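Local coordinates for protein PrhC (Penicillium brasilianum, PDB 5X9J) that acts as a homodimeric isomerase in the biosynthesis of paraherquonin, a fungal meroterpenoid with a highly congested hexacyclic skeleton, at residues 36-41 with 109-114; 117-122 with 154-159; 105-110 with 136-141. All coordinates share one frame; numbering follows the deposited sequence.

Contact 1: residues 36-41 with 109-114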
ATOM      1  N   LYS B  36     -10.954   8.529 -13.319  1.00 28.46           N
ATOM      2  CA  LYS B  36     -12.396   8.659 -13.144  1.00 26.81           C
ATOM      3  C   LYS B  36     -12.826   8.173 -11.768  1.00 28.45           C
ATOM      4  O   LYS B  36     -13.624   8.827 -11.082  1.00 26.86           O
ATOM      5  CB  LYS B  36     -13.119   7.878 -14.244  1.00 29.82           C
ATOM      6  CG  LYS B  36     -14.639   7.904 -14.130  1.00 30.62           C
ATOM      7  CD  LYS B  36     -15.268   7.254 -15.357  1.00 33.29           C
ATOM      8  CE  LYS B  36     -16.790   7.420 -15.361  1.00 37.19           C
ATOM      9  NZ  LYS B  36     -17.391   6.627 -16.470  1.00 39.84           N
ATOM     10  N   PHE B  37     -12.322   7.001 -11.363  1.00 27.58           N
ATOM     11  CA  PHE B  37     -12.524   6.505 -10.005  1.00 25.83           C
ATOM     12  C   PHE B  37     -12.227   7.583  -8.965  1.00 26.38           C
ATOM     13  O   PHE B  37     -13.045   7.855  -8.080  1.00 27.57           O
ATOM     14  CB  PHE B  37     -11.633   5.272  -9.794  1.00 25.88           C
ATOM     15  CG  PHE B  37     -11.653   4.730  -8.392  1.00 30.58           C
ATOM     16  CD1 PHE B  37     -10.675   5.102  -7.474  1.00 28.74           C
ATOM     17  CD2 PHE B  37     -12.629   3.827  -8.002  1.00 30.87           C
ATOM     18  CE1 PHE B  37     -10.681   4.595  -6.178  1.00 30.89           C
ATOM     19  CE2 PHE B  37     -12.642   3.307  -6.703  1.00 34.17           C
ATOM     20  CZ  PHE B  37     -11.668   3.702  -5.791  1.00 30.25           C
ATOM     21  N   CYS B  38     -11.067   8.235  -9.079  1.00 26.12           N
ATOM     22  CA  CYS B  38     -10.684   9.252  -8.098  1.00 28.90           C
ATOM     23  C   CYS B  38     -11.584  10.488  -8.169  1.00 30.26           C
ATOM     24  O   CYS B  38     -12.020  11.002  -7.133  1.00 30.00           O
ATOM     25  CB  CYS B  38      -9.220   9.635  -8.305  1.00 28.37           C
ATOM     26  SG  CYS B  38      -8.076   8.264  -7.863  1.00 35.00           S
ATOM     27  N   SER B  39     -11.870  10.978  -9.376  1.00 29.66           N
ATOM     28  CA  SER B  39     -12.718  12.164  -9.520  1.00 29.98           C
ATOM     29  C   SER B  39     -14.118  11.914  -8.996  1.00 29.41           C
ATOM     30  O   SER B  39     -14.716  12.790  -8.354  1.00 30.19           O
ATOM     31  CB  SER B  39     -12.795  12.590 -10.986  1.00 30.62           C
ATOM     32  OG  SER B  39     -11.511  12.864 -11.499  1.00 39.82           O
ATOM     33  N   ILE B  40     -14.670  10.736  -9.285  1.00 27.07           N
ATOM     34  CA  ILE B  40     -16.004  10.402  -8.790  1.00 30.06           C
ATOM     35  C   ILE B  40     -16.024  10.437  -7.272  1.00 33.90           C
ATOM     36  O   ILE B  40     -16.935  11.005  -6.656  1.00 36.38           O
ATOM     37  CB  ILE B  40     -16.456   9.032  -9.324  1.00 33.83           C
ATOM     38  CG1 ILE B  40     -16.914   9.151 -10.780  1.00 33.24           C
ATOM     39  CG2 ILE B  40     -17.581   8.471  -8.461  1.00 34.66           C
ATOM     40  CD1 ILE B  40     -17.289   7.816 -11.409  1.00 31.56           C
ATOM     41  N   ILE B  41     -15.019   9.827  -6.641  1.00 32.48           N
ATOM     42  CA  ILE B  41     -14.937   9.867  -5.184  1.00 35.13           C
ATOM     43  C   ILE B  41     -14.780  11.302  -4.694  1.00 31.08           C
ATOM     44  O   ILE B  41     -15.405  11.709  -3.712  1.00 33.33           O
ATOM     45  CB  ILE B  41     -13.782   8.975  -4.693  1.00 33.40           C
ATOM     46  CG1 ILE B  41     -14.200   7.505  -4.727  1.00 35.54           C
ATOM     47  CG2 ILE B  41     -13.344   9.395  -3.298  1.00 35.76           C
ATOM     48  CD1 ILE B  41     -13.056   6.574  -4.529  1.00 41.25           C
ATOM     49  N   ILE B 109      -4.987  -2.116 -12.671  1.00 26.28           N
ATOM     50  CA  ILE B 109      -4.126  -0.950 -12.572  1.00 26.84           C
ATOM     51  C   ILE B 109      -3.876  -0.658 -11.102  1.00 24.03           C
ATOM     52  O   ILE B 109      -4.787  -0.719 -10.272  1.00 25.41           O
ATOM     53  CB  ILE B 109      -4.741   0.257 -13.322  1.00 27.17           C
ATOM     54  CG1 ILE B 109      -3.804   1.471 -13.265  1.00 26.13           C
ATOM     55  CG2 ILE B 109      -6.150   0.589 -12.792  1.00 22.85           C
ATOM     56  CD1 ILE B 109      -4.171   2.579 -14.308  1.00 27.05           C
ATOM     57  N   ALA B 110      -2.625  -0.361 -10.778  1.00 23.09           N
ATOM     58  CA  ALA B 110      -2.250   0.033  -9.431  1.00 23.68           C
ATOM     59  C   ALA B 110      -1.730   1.459  -9.496  1.00 26.51           C
ATOM     60  O   ALA B 110      -0.920   1.781 -10.367  1.00 24.86           O
ATOM     61  CB  ALA B 110      -1.183  -0.897  -8.846  1.00 24.66           C
ATOM     62  N   PHE B 111      -2.201   2.313  -8.590  1.00 23.44           N
ATOM     63  CA  PHE B 111      -1.752   3.695  -8.611  1.00 24.50           C
ATOM     64  C   PHE B 111      -1.676   4.239  -7.197  1.00 23.40           C
ATOM     65  O   PHE B 111      -2.386   3.790  -6.299  1.00 22.79           O
ATOM     66  CB  PHE B 111      -2.670   4.576  -9.471  1.00 22.10           C
ATOM     67  CG  PHE B 111      -4.119   4.554  -9.049  1.00 23.95           C
ATOM     68  CD1 PHE B 111      -4.617   5.506  -8.170  1.00 23.13           C
ATOM     69  CD2 PHE B 111      -4.985   3.596  -9.558  1.00 23.54           C
ATOM     70  CE1 PHE B 111      -5.960   5.503  -7.809  1.00 24.31           C
ATOM     71  CE2 PHE B 111      -6.310   3.573  -9.194  1.00 23.22           C
ATOM     72  CZ  PHE B 111      -6.808   4.545  -8.324  1.00 25.81           C
ATOM     73  N   ARG B 112      -0.799   5.213  -7.015  1.00 26.49           N
ATOM     74  CA  ARG B 112      -0.697   5.942  -5.765  1.00 26.03           C
ATOM     75  C   ARG B 112      -1.695   7.089  -5.759  1.00 26.75           C
ATOM     76  O   ARG B 112      -1.919   7.738  -6.785  1.00 25.53           O
ATOM     77  CB  ARG B 112       0.718   6.479  -5.580  1.00 24.19           C
ATOM     78  CG  ARG B 112       1.785   5.409  -5.427  1.00 27.32           C
ATOM     79  CD  ARG B 112       3.142   6.079  -5.238  1.00 29.72           C
ATOM     80  NE  ARG B 112       3.267   6.665  -3.905  1.00 29.19           N
ATOM     81  CZ  ARG B 112       4.322   7.362  -3.495  1.00 31.46           C
ATOM     82  NH1 ARG B 112       5.336   7.585  -4.326  1.00 28.63           N
ATOM     83  NH2 ARG B 112       4.358   7.835  -2.257  1.00 30.94           N
ATOM     84  N   ALA B 113      -2.306   7.326  -4.600  1.00 25.34           N
ATOM     85  CA  ALA B 113      -3.292   8.383  -4.466  1.00 26.65           C
ATOM     86  C   ALA B 113      -3.098   9.070  -3.124  1.00 29.52           C
ATOM     87  O   ALA B 113      -2.474   8.530  -2.203  1.00 29.63           O
ATOM     88  CB  ALA B 113      -4.721   7.838  -4.589  1.00 24.52           C
ATOM     89  N   ALA B 114      -3.615  10.286  -3.030  1.00 26.86           N
ATOM     90  CA  ALA B 114      -3.657  11.021  -1.779  1.00 26.65           C
ATOM     91  C   ALA B 114      -5.091  11.464  -1.540  1.00 30.93           C
ATOM     92  O   ALA B 114      -5.891  11.565  -2.470  1.00 31.05           O
ATOM     93  CB  ALA B 114      -2.712  12.234  -1.796  1.00 27.66           C
TER

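Contact 2: residues 117-122 with 154-159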
ATOM      1  N   ALA B 117      -9.360  15.842   3.919  1.00 30.33           N
ATOM      2  CA  ALA B 117     -10.689  16.253   4.344  1.00 29.81           C
ATOM      3  C   ALA B 117     -10.558  17.085   5.605  1.00 32.69           C
ATOM      4  O   ALA B 117      -9.610  16.920   6.381  1.00 29.65           O
ATOM      5  CB  ALA B 117     -11.608  15.054   4.604  1.00 28.72           C
ATOM      6  N   ASP B 118     -11.507  18.000   5.781  1.00 32.37           N
ATOM      7  CA  ASP B 118     -11.779  18.560   7.094  1.00 31.02           C
ATOM      8  C   ASP B 118     -12.715  17.620   7.830  1.00 29.54           C
ATOM      9  O   ASP B 118     -13.611  17.025   7.229  1.00 31.98           O
ATOM     10  CB  ASP B 118     -12.391  19.956   6.964  1.00 31.79           C
ATOM     11  CG  ASP B 118     -11.389  20.962   6.461  1.00 38.06           C
ATOM     12  OD1 ASP B 118     -10.327  21.115   7.110  1.00 41.81           O
ATOM     13  OD2 ASP B 118     -11.637  21.566   5.404  1.00 45.11           O
ATOM     14  N   THR B 119     -12.473  17.429   9.123  1.00 27.93           N
ATOM     15  CA  THR B 119     -13.299  16.519   9.898  1.00 27.09           C
ATOM     16  C   THR B 119     -13.576  17.127  11.264  1.00 27.75           C
ATOM     17  O   THR B 119     -12.918  18.075  11.694  1.00 28.75           O
ATOM     18  CB  THR B 119     -12.641  15.141  10.112  1.00 28.67           C
ATOM     19  OG1 THR B 119     -11.638  15.261  11.128  1.00 30.07           O
ATOM     20  CG2 THR B 119     -12.009  14.590   8.816  1.00 26.16           C
ATOM     21  N   ILE B 120     -14.517  16.502  11.967  1.00 27.71           N
ATOM     22  CA  ILE B 120     -14.806  16.836  13.358  1.00 32.34           C
ATOM     23  C   ILE B 120     -13.530  16.861  14.190  1.00 38.09           C
ATOM     24  O   ILE B 120     -13.357  17.719  15.068  1.00 35.90           O
ATOM     25  CB  ILE B 120     -15.829  15.837  13.927  1.00 33.03           C
ATOM     26  CG1 ILE B 120     -17.131  15.901  13.125  1.00 31.16           C
ATOM     27  CG2 ILE B 120     -16.066  16.095  15.418  1.00 34.47           C
ATOM     28  CD1 ILE B 120     -18.196  14.946  13.626  1.00 34.58           C
ATOM     29  N   GLY B 121     -12.619  15.929  13.928  1.00 35.43           N
ATOM     30  CA  GLY B 121     -11.363  15.842  14.640  1.00 30.02           C
ATOM     31  C   GLY B 121     -10.244  16.694  14.090  1.00 34.47           C
ATOM     32  O   GLY B 121      -9.111  16.574  14.561  1.00 38.71           O
ATOM     33  N   GLY B 122     -10.508  17.553  13.112  1.00 32.49           N
ATOM     34  CA  GLY B 122      -9.470  18.374  12.544  1.00 33.92           C
ATOM     35  C   GLY B 122      -9.081  17.907  11.156  1.00 31.81           C
ATOM     36  O   GLY B 122      -9.660  16.962  10.613  1.00 33.61           O
ATOM     37  N   GLN B 154      -5.522   5.835  12.231  1.00 27.74           N
ATOM     38  CA  GLN B 154      -5.748   5.597  13.653  1.00 28.63           C
ATOM     39  C   GLN B 154      -5.734   6.904  14.439  1.00 27.12           C
ATOM     40  O   GLN B 154      -6.496   7.062  15.397  1.00 27.72           O
ATOM     41  CB  GLN B 154      -4.707   4.627  14.224  1.00 30.58           C
ATOM     42  CG  GLN B 154      -5.022   4.224  15.665  1.00 31.55           C
ATOM     43  CD  GLN B 154      -6.440   3.615  15.822  1.00 45.19           C
ATOM     44  OE1 GLN B 154      -6.837   2.719  15.069  1.00 47.02           O
ATOM     45  NE2 GLN B 154      -7.203   4.118  16.800  1.00 45.40           N
ATOM     46  N   ASP B 155      -4.867   7.842  14.056  1.00 26.11           N
ATOM     47  CA  ASP B 155      -4.837   9.147  14.714  1.00 29.60           C
ATOM     48  C   ASP B 155      -6.152   9.888  14.509  1.00 31.57           C
ATOM     49  O   ASP B 155      -6.669  10.516  15.439  1.00 30.48           O
ATOM     50  CB  ASP B 155      -3.675   9.996  14.187  1.00 29.37           C
ATOM     51  CG  ASP B 155      -2.308   9.545  14.713  1.00 42.60           C
ATOM     52  OD1 ASP B 155      -2.258   8.766  15.698  1.00 43.89           O
ATOM     53  OD2 ASP B 155      -1.277   9.984  14.140  1.00 45.50           O
ATOM     54  N   LEU B 156      -6.713   9.821  13.297  1.00 29.14           N
ATOM     55  CA  LEU B 156      -8.028  10.413  13.062  1.00 29.24           C
ATOM     56  C   LEU B 156      -9.078   9.771  13.957  1.00 31.88           C
ATOM     57  O   LEU B 156      -9.859  10.469  14.612  1.00 30.42           O
ATOM     58  CB  LEU B 156      -8.427  10.279  11.592  1.00 27.85           C
ATOM     59  CG  LEU B 156      -9.880  10.701  11.302  1.00 29.89           C
ATOM     60  CD1 LEU B 156     -10.108  12.190  11.619  1.00 29.88           C
ATOM     61  CD2 LEU B 156     -10.266  10.405   9.871  1.00 28.74           C
ATOM     62  N   MET B 157      -9.096   8.432  14.009  1.00 28.05           N
ATOM     63  CA  MET B 157     -10.066   7.731  14.844  1.00 31.67           C
ATOM     64  C   MET B 157      -9.919   8.116  16.310  1.00 31.25           C
ATOM     65  O   MET B 157     -10.921   8.255  17.023  1.00 28.77           O
ATOM     66  CB  MET B 157      -9.920   6.217  14.686  1.00 30.09           C
ATOM     67  CG  MET B 157     -10.184   5.725  13.285  1.00 38.85           C
ATOM     68  SD  MET B 157     -11.847   6.175  12.746  1.00 44.30           S
ATOM     69  CE  MET B 157     -12.804   5.315  13.987  1.00 40.21           C
ATOM     70  N   ASN B 158      -8.682   8.274  16.783  1.00 25.94           N
ATOM     71  CA  ASN B 158      -8.473   8.708  18.160  1.00 31.69           C
ATOM     72  C   ASN B 158      -9.012  10.121  18.381  1.00 32.44           C
ATOM     73  O   ASN B 158      -9.638  10.400  19.406  1.00 34.11           O
ATOM     74  CB  ASN B 158      -6.984   8.653  18.515  1.00 29.89           C
ATOM     75  CG  ASN B 158      -6.457   7.228  18.638  1.00 35.45           C
ATOM     76  OD1 ASN B 158      -7.217   6.270  18.789  1.00 33.86           O
ATOM     77  ND2 ASN B 158      -5.144   7.092  18.591  1.00 32.14           N
ATOM     78  N   ARG B 159      -8.758  11.033  17.438  1.00 30.64           N
ATOM     79  CA  ARG B 159      -9.268  12.393  17.578  1.00 33.68           C
ATOM     80  C   ARG B 159     -10.792  12.414  17.537  1.00 33.28           C
ATOM     81  O   ARG B 159     -11.425  13.147  18.305  1.00 34.23           O
ATOM     82  CB  ARG B 159      -8.677  13.291  16.490  1.00 32.48           C
ATOM     83  CG  ARG B 159      -7.197  13.638  16.711  1.00 35.28           C
ATOM     84  CD  ARG B 159      -6.669  14.576  15.619  1.00 37.38           C
ATOM     85  NE  ARG B 159      -6.308  13.832  14.413  1.00 44.36           N
ATOM     86  CZ  ARG B 159      -6.426  14.283  13.162  1.00 44.62           C
ATOM     87  NH1 ARG B 159      -6.915  15.501  12.905  1.00 40.62           N
ATOM     88  NH2 ARG B 159      -6.056  13.502  12.155  1.00 35.19           N
TER

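Contact 3: residues 105-110 with 136-141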
ATOM      1  N   ALA B 105      -3.217  -6.947 -20.073  1.00 35.81           N
ATOM      2  CA  ALA B 105      -3.764  -8.291 -20.239  1.00 38.17           C
ATOM      3  C   ALA B 105      -4.774  -8.625 -19.149  1.00 38.44           C
ATOM      4  O   ALA B 105      -5.837  -9.194 -19.426  1.00 39.65           O
ATOM      5  CB  ALA B 105      -2.631  -9.316 -20.248  1.00 37.65           C
ATOM      6  N   ALA B 106      -4.469  -8.285 -17.901  1.00 35.97           N
ATOM      7  CA  ALA B 106      -5.362  -8.639 -16.808  1.00 34.66           C
ATOM      8  C   ALA B 106      -6.414  -7.577 -16.525  1.00 32.48           C
ATOM      9  O   ALA B 106      -7.306  -7.824 -15.708  1.00 33.57           O
ATOM     10  CB  ALA B 106      -4.556  -8.919 -15.533  1.00 35.66           C
ATOM     11  N   LYS B 107      -6.337  -6.415 -17.180  1.00 33.37           N
ATOM     12  CA  LYS B 107      -7.259  -5.301 -16.940  1.00 32.28           C
ATOM     13  C   LYS B 107      -7.200  -4.844 -15.480  1.00 29.52           C
ATOM     14  O   LYS B 107      -8.222  -4.634 -14.823  1.00 28.41           O
ATOM     15  CB  LYS B 107      -8.692  -5.662 -17.344  1.00 35.16           C
ATOM     16  CG  LYS B 107      -8.828  -6.296 -18.741  1.00 40.06           C
ATOM     17  CD  LYS B 107      -8.529  -5.315 -19.848  1.00 39.67           C
ATOM     18  CE  LYS B 107      -8.775  -5.938 -21.223  1.00 45.69           C
ATOM     19  NZ  LYS B 107      -7.773  -6.996 -21.540  1.00 44.93           N
ATOM     20  N   LYS B 108      -5.980  -4.692 -14.978  1.00 28.50           N
ATOM     21  CA  LYS B 108      -5.726  -4.214 -13.626  1.00 31.95           C
ATOM     22  C   LYS B 108      -4.838  -2.978 -13.674  1.00 28.36           C
ATOM     23  O   LYS B 108      -4.007  -2.824 -14.573  1.00 26.15           O
ATOM     24  CB  LYS B 108      -5.023  -5.267 -12.768  1.00 31.30           C
ATOM     25  CG  LYS B 108      -5.904  -6.343 -12.158  1.00 34.87           C
ATOM     26  CD  LYS B 108      -4.992  -7.451 -11.605  1.00 34.87           C
ATOM     27  CE  LYS B 108      -5.623  -8.182 -10.428  1.00 47.74           C
ATOM     28  NZ  LYS B 108      -6.706  -9.131 -10.807  1.00 44.49           N
ATOM     29  N   ILE B 109      -4.987  -2.116 -12.671  1.00 26.28           N
ATOM     30  CA  ILE B 109      -4.126  -0.950 -12.572  1.00 26.84           C
ATOM     31  C   ILE B 109      -3.876  -0.658 -11.102  1.00 24.03           C
ATOM     32  O   ILE B 109      -4.787  -0.719 -10.272  1.00 25.41           O
ATOM     33  CB  ILE B 109      -4.741   0.257 -13.322  1.00 27.17           C
ATOM     34  CG1 ILE B 109      -3.804   1.471 -13.265  1.00 26.13           C
ATOM     35  CG2 ILE B 109      -6.150   0.589 -12.792  1.00 22.85           C
ATOM     36  CD1 ILE B 109      -4.171   2.579 -14.308  1.00 27.05           C
ATOM     37  N   ALA B 110      -2.625  -0.361 -10.778  1.00 23.09           N
ATOM     38  CA  ALA B 110      -2.250   0.033  -9.431  1.00 23.68           C
ATOM     39  C   ALA B 110      -1.730   1.459  -9.496  1.00 26.51           C
ATOM     40  O   ALA B 110      -0.920   1.781 -10.367  1.00 24.86           O
ATOM     41  CB  ALA B 110      -1.183  -0.897  -8.846  1.00 24.66           C
ATOM     42  N   ASP B 136     -13.845  -6.225 -18.639  1.00 41.59           N
ATOM     43  CA  ASP B 136     -13.061  -6.495 -19.838  1.00 48.87           C
ATOM     44  C   ASP B 136     -13.042  -5.307 -20.791  1.00 45.44           C
ATOM     45  O   ASP B 136     -12.030  -5.060 -21.457  1.00 48.63           O
ATOM     46  CB  ASP B 136     -13.592  -7.732 -20.548  1.00 56.69           C
ATOM     47  CG  ASP B 136     -12.481  -8.586 -21.093  1.00 63.99           C
ATOM     48  OD1 ASP B 136     -12.253  -9.680 -20.530  1.00 68.35           O
ATOM     49  OD2 ASP B 136     -11.814  -8.141 -22.059  1.00 64.45           O
ATOM     50  N   ASP B 137     -14.144  -4.569 -20.885  1.00 44.08           N
ATOM     51  CA  ASP B 137     -14.141  -3.364 -21.708  1.00 47.31           C
ATOM     52  C   ASP B 137     -13.563  -2.152 -20.983  1.00 46.35           C
ATOM     53  O   ASP B 137     -13.558  -1.057 -21.556  1.00 44.81           O
ATOM     54  CB  ASP B 137     -15.558  -3.048 -22.198  1.00 44.22           C
ATOM     55  CG  ASP B 137     -16.563  -2.958 -21.066  1.00 53.40           C
ATOM     56  OD1 ASP B 137     -16.145  -2.961 -19.888  1.00 50.12           O
ATOM     57  OD2 ASP B 137     -17.777  -2.872 -21.352  1.00 62.17           O
ATOM     58  N   CYS B 138     -13.091  -2.323 -19.741  1.00 43.44           N
ATOM     59  CA  CYS B 138     -12.485  -1.264 -18.934  1.00 40.83           C
ATOM     60  C   CYS B 138     -13.461  -0.157 -18.583  1.00 37.91           C
ATOM     61  O   CYS B 138     -13.038   0.958 -18.268  1.00 40.95           O
ATOM     62  CB  CYS B 138     -11.262  -0.649 -19.623  1.00 40.16           C
ATOM     63  SG  CYS B 138      -9.964  -1.818 -19.945  1.00 45.11           S
ATOM     64  N   ALA B 139     -14.763  -0.425 -18.625  1.00 38.45           N
ATOM     65  CA  ALA B 139     -15.729   0.616 -18.312  1.00 40.20           C
ATOM     66  C   ALA B 139     -16.165   0.606 -16.859  1.00 38.61           C
ATOM     67  O   ALA B 139     -16.614   1.643 -16.359  1.00 36.11           O
ATOM     68  CB  ALA B 139     -16.964   0.493 -19.208  1.00 42.89           C
ATOM     69  N   LEU B 140     -16.034  -0.522 -16.165  1.00 35.18           N
ATOM     70  CA  LEU B 140     -16.499  -0.625 -14.792  1.00 34.49           C
ATOM     71  C   LEU B 140     -15.402  -1.194 -13.902  1.00 32.96           C
ATOM     72  O   LEU B 140     -14.459  -1.839 -14.364  1.00 32.23           O
ATOM     73  CB  LEU B 140     -17.752  -1.501 -14.694  1.00 35.40           C
ATOM     74  CG  LEU B 140     -18.997  -0.975 -15.413  1.00 38.03           C
ATOM     75  CD1 LEU B 140     -20.017  -2.088 -15.566  1.00 40.96           C
ATOM     76  CD2 LEU B 140     -19.602   0.174 -14.635  1.00 37.15           C
ATOM     77  N   VAL B 141     -15.551  -0.966 -12.606  1.00 30.97           N
ATOM     78  CA  VAL B 141     -14.632  -1.496 -11.610  1.00 34.57           C
ATOM     79  C   VAL B 141     -15.284  -2.716 -10.975  1.00 34.34           C
ATOM     80  O   VAL B 141     -16.422  -2.639 -10.494  1.00 32.02           O
ATOM     81  CB  VAL B 141     -14.278  -0.429 -10.558  1.00 32.81           C
ATOM     82  CG1 VAL B 141     -13.456  -1.044  -9.452  1.00 29.12           C
ATOM     83  CG2 VAL B 141     -13.519   0.751 -11.222  1.00 29.10           C
TER
HETATM   84  O   HOH W   1      -9.051  -9.142 -20.717  1.00 57.11           O

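Contact 1: residues 36-41 with 109-114
F111 sends its ring from the strand toward the helix, where C38 and F37 meet its outer end. The thiol makes the tighter approach, with C38 SG 3.5 Å from F111 CE1. Measured to the ring centroid, C38 SG lies 4.6 Å away and 62° off the normal, a cysteine sulfur-aromatic contact. F37 adds a second touch: its CD1 reaches the edge of the F111 ring near the ring plane, 4.0 Å from F111 CZ. With CG between the backbone N and the carbonyl carbon (chi1 57°), F111 projects CE1 and CZ toward the helix, whereas F37 holds CG anti to its own N (chi1 175°). On one face of the F37 ring, offset toward the rim, sits I41 CD1 from the next helical turn.

The packing slackens toward A113, whose CB stays 4.7 Å from C38 SG, and the exposed K36 and S39 mark the solvent side of the helix. All three residues that do touch are buried, so the evidence is for an apolar seam between helix 26-43 and the sheet. I94 of strand 90-94 meets both C38 and F111, while V130 and L132 of strand 124-134 flank F111 from the other neighbouring strand.

Contact 2: residues 117-122 with 154-159
T119 OG1 lies 3.5 Å from L156 CD1, a methyl of the buried leucine on helix 150-162, and is held twice within a type I beta turn running from T119 to G122. It donates to G122 O at 2.7 Å, in the carbonyl plane and on a lone pair, and accepts a weak bond from G121 N. The backbone bond from G122 N to T119 O (2.8 Å) closes the turn, which forms the connection of the beta hairpin between strands 108-119 and 124-134.

The turn comes very near the helix: G121 CA and R159 CA are 5.0 Å apart, and at G121 no side chain intervenes. R159 CB points toward G121, and the chain bends at chi3 (-81°) to bring NH1 to the turn. R159 NH1 donates to G121 O at 3.0 Å, but the bond is bent: the N-H...O angle is 134°, and the donor stands 52° above the carbonyl plane. P123 O is a second acceptor for NH1, and R159 NE adds a weak bond to D155 O one helical turn back. These restraints help fix the head group, with L156 CD1 over one of its faces, toward the rim. Nearest to G121 O among the R159 carbons is CD, at 3.3 Å.

Contact 3: residues 105-110 with 136-141
K107 and D136 bring the two backbones to their closest, with 6.6 Å between K107 CA and D136 CA. Neither segment is in regular structure there. K107 adopts a left-handed helical conformation (phi 59°) and, with K108, faces D103 as a G1 beta bulge just where strand 108-119 starts. Across from it, the 136-141 loop leaves strand 124-134 and leads to strand 141-148. Its backbone is shaped by an Asx turn, in which D137 OD1 accepts from A139 N at 3.2 Å, from above the carboxylate plane, and by the likewise left-handed C138 (phi 65°).

The side-chain contact is carried by K107, which reaches across to the loop with its chain bent at chi2 (-69°) and again at chi4. Its methylenes do the touching. K107 CE comes to 3.4 Å from D136 O, and K107 CD to 3.8 Å from C138 SG, so the buried thiol packs beside the aliphatic part of the lysine. Beyond the methylenes the ammonium group turns elsewhere: K107 NZ donates to E104 O on its own side of the contact and to a water at 2.6 Å. D136 begins by pointing away from K107, yet its carboxylate end comes nearer, and that water may donate a weak bond to D136 OD2 at 3.2 Å.

Directly, K107 NZ and D136 OD2 are 4.2 Å apart, too far for a salt bridge. The attraction between them is therefore probably a modest, water-mediated one at an exposed edge, where D136 borders solvent. The firmer evidence for how the loop meets the bulge is the contact of lysine methylenes with the C138 sulfur and the D136 carbonyl, while E104 O supplies a protein acceptor for K107 NZ.

Strand 108-119 supplies one segment to every contact, so the three sample its length: contact 3 at its start, contact 1 just beyond that start and contact 2 at its end. Contacts 1 and 3 share I109 and A110, and their centres are about 13 Å apart; A110 also packs on A110 of the second subunit. Contact 2 lies farther along, its centre about 22 Å from that of contact 1. Its centre is about 33 Å from that of contact 3, with nearest atoms about 21 Å apart, and the two lie on opposite sides of the chain's centre. Contact 1 is the buried one, its centre about 8 Å from that of the chain, against about 17 Å for the other two.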